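Local coordinates for protein lytic polysaccharide monooxygenase (Neurospora crassa, PDB 4QI8) that probably cleaves cellulose oxidatively, as a copper-dependent monooxygenase of the AA9 family that attacks the glycosidic bonds of the polysaccharide, at residues 80-85 against 130-135. Numbering follows the deposited sequence.
Sequences LARVPD and CIKSGS
Arg82 grips the carbonyl oxygen of Ser133 side-on: NH2 reaches Ser133 O at 2.9 Å, in the carbonyl plane, while NE meets the same oxygen at 3.1 Å from above that plane. With CG anti to the backbone N (chi1 -173°) and the chain extended to NE, the guanidinium brings its edge to this carbonyl, with Ser133 O nearly in its plane. Its far end, through NH1 and NH2, forms a salt bridge with Asp85 OD1, the NH2 bond using the syn lone pair at 2.9 Å. Lys132 lays CD and CE over one guanidinium face and sends NZ tip to tip toward Asp85 OD2, a long salt bridge of 3.8 Å that completes a three-residue network. An alanine at Arg82 would probably leave Ser133 O without these two donors and deprive Asp85 of its close cationic partner. Next to it, Val83 N donates to Ser135 O at 2.8 Å, and a water bridges Val83 O to Ser135 N. Val83 CG2 packs on Ser135 CB; deeper in, Leu80 CD1 touches Ile131 CD1 at 3.7 Å, beside Tyr136 and Phe100. Here strand 76-82 runs out beside the start of its antiparallel neighbour 134-144, central strands of the larger sheet of the AA9 beta-sandwich, away from the copper site.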
loop_
_atom_site.group_PDB
_atom_site.type_symbol
_atom_site.label_atom_id
_atom_site.label_comp_id
_atom_site.label_asym_id
_atom_site.label_seq_id
_atom_site.Cartn_x
_atom_site.Cartn_y
_atom_site.Cartn_z
ATOM N N LEU A 80 5.446 1.162 4.761
ATOM C CA LEU A 80 6.789 1.638 4.463
ATOM C C LEU A 80 7.819 0.535 4.670
ATOM O O LEU A 80 7.632 -0.359 5.499
ATOM C CB LEU A 80 7.161 2.776 5.410
ATOM C CG LEU A 80 6.542 4.136 5.100
ATOM C CD1 LEU A 80 6.792 5.126 6.237
ATOM C CD2 LEU A 80 7.094 4.712 3.791
ATOM N N ALA A 81 8.925 0.631 3.935
ATOM C CA ALA A 81 10.087 -0.230 4.154
ATOM C C ALA A 81 11.331 0.607 3.938
ATOM O O ALA A 81 11.458 1.275 2.914
ATOM C CB ALA A 81 10.075 -1.424 3.211
ATOM N N ARG A 82 12.251 0.562 4.897
ATOM C CA ARG A 82 13.449 1.383 4.829
ATOM C C ARG A 82 14.598 0.645 4.151
ATOM O O ARG A 82 15.021 -0.436 4.570
ATOM C CB ARG A 82 13.883 1.824 6.226
ATOM C CG ARG A 82 15.029 2.819 6.190
ATOM C CD ARG A 82 15.430 3.281 7.576
ATOM N NE ARG A 82 16.511 4.269 7.559
ATOM C CZ ARG A 82 17.802 3.983 7.409
ATOM N NH1 ARG A 82 18.219 2.732 7.263
ATOM N NH2 ARG A 82 18.693 4.964 7.425
ATOM N N VAL A 83 15.136 1.262 3.111
ATOM C CA VAL A 83 16.284 0.715 2.417
ATOM C C VAL A 83 17.495 0.697 3.368
ATOM O O VAL A 83 17.775 1.704 4.004
ATOM C CB VAL A 83 16.619 1.582 1.197
ATOM C CG1 VAL A 83 17.830 1.028 0.475
ATOM C CG2 VAL A 83 15.423 1.696 0.243
ATOM N N PRO A 84 18.220 -0.438 3.470
ATOM C CA PRO A 84 19.379 -0.472 4.363
ATOM C C PRO A 84 20.443 0.534 3.974
ATOM O O PRO A 84 20.633 0.831 2.790
ATOM C CB PRO A 84 19.926 -1.891 4.183
ATOM C CG PRO A 84 18.791 -2.685 3.694
ATOM C CD PRO A 84 17.973 -1.752 2.853
ATOM N N ASP A 85 21.148 1.034 4.982
ATOM C CA ASP A 85 22.273 1.923 4.753
ATOM C C ASP A 85 23.247 1.270 3.783
ATOM O O ASP A 85 23.583 0.095 3.916
ATOM C CB ASP A 85 22.994 2.237 6.066
ATOM C CG ASP A 85 22.172 3.109 6.997
ATOM O OD1 ASP A 85 21.100 3.606 6.585
ATOM O OD2 ASP A 85 22.609 3.302 8.153
ATOM N N CYS A 130 8.543 9.991 13.661
ATOM C CA CYS A 130 9.574 9.454 14.535
ATOM C C CYS A 130 10.504 8.445 13.872
ATOM O O CYS A 130 11.495 8.037 14.480
ATOM C CB CYS A 130 8.930 8.825 15.776
ATOM S SG CYS A 130 7.772 7.465 15.406
ATOM N N ILE A 131 10.201 8.037 12.644
ATOM C CA ILE A 131 11.000 7.005 12.004
ATOM C C ILE A 131 12.331 7.572 11.506
ATOM O O ILE A 131 12.487 8.781 11.332
ATOM C CB ILE A 131 10.224 6.297 10.865
ATOM C CG1 ILE A 131 9.793 7.303 9.795
ATOM C CG2 ILE A 131 9.019 5.561 11.435
ATOM C CD1 ILE A 131 9.184 6.653 8.575
ATOM N N LYS A 132 13.296 6.687 11.294
ATOM C CA LYS A 132 14.648 7.091 10.926
ATOM C C LYS A 132 14.707 7.619 9.494
ATOM O O LYS A 132 14.149 7.018 8.586
ATOM C CB LYS A 132 15.594 5.898 11.069
ATOM C CG LYS A 132 17.037 6.258 11.393
ATOM C CD LYS A 132 17.929 5.026 11.431
ATOM C CE LYS A 132 19.316 5.357 10.907
ATOM N NZ LYS A 132 20.263 4.211 10.986
ATOM N N SER A 133 15.401 8.731 9.290
ATOM C CA SER A 133 15.608 9.255 7.947
ATOM C C SER A 133 16.294 8.201 7.095
ATOM O O SER A 133 17.035 7.358 7.596
ATOM C CB SER A 133 16.468 10.512 7.984
ATOM O OG SER A 133 17.746 10.221 8.511
ATOM N N GLY A 134 16.021 8.239 5.800
ATOM C CA GLY A 134 16.662 7.344 4.863
ATOM C C GLY A 134 15.820 7.198 3.618
ATOM O O GLY A 134 14.817 7.883 3.457
ATOM N N SER A 135 16.236 6.308 2.732
ATOM C CA SER A 135 15.427 5.974 1.568
ATOM C C SER A 135 14.406 4.915 1.944
ATOM O O SER A 135 14.715 4.011 2.718
ATOM C CB SER A 135 16.311 5.477 0.436
ATOM O OG SER A 135 17.214 6.488 0.025
HETATM O O HOH W 1 18.347 4.337 3.364
#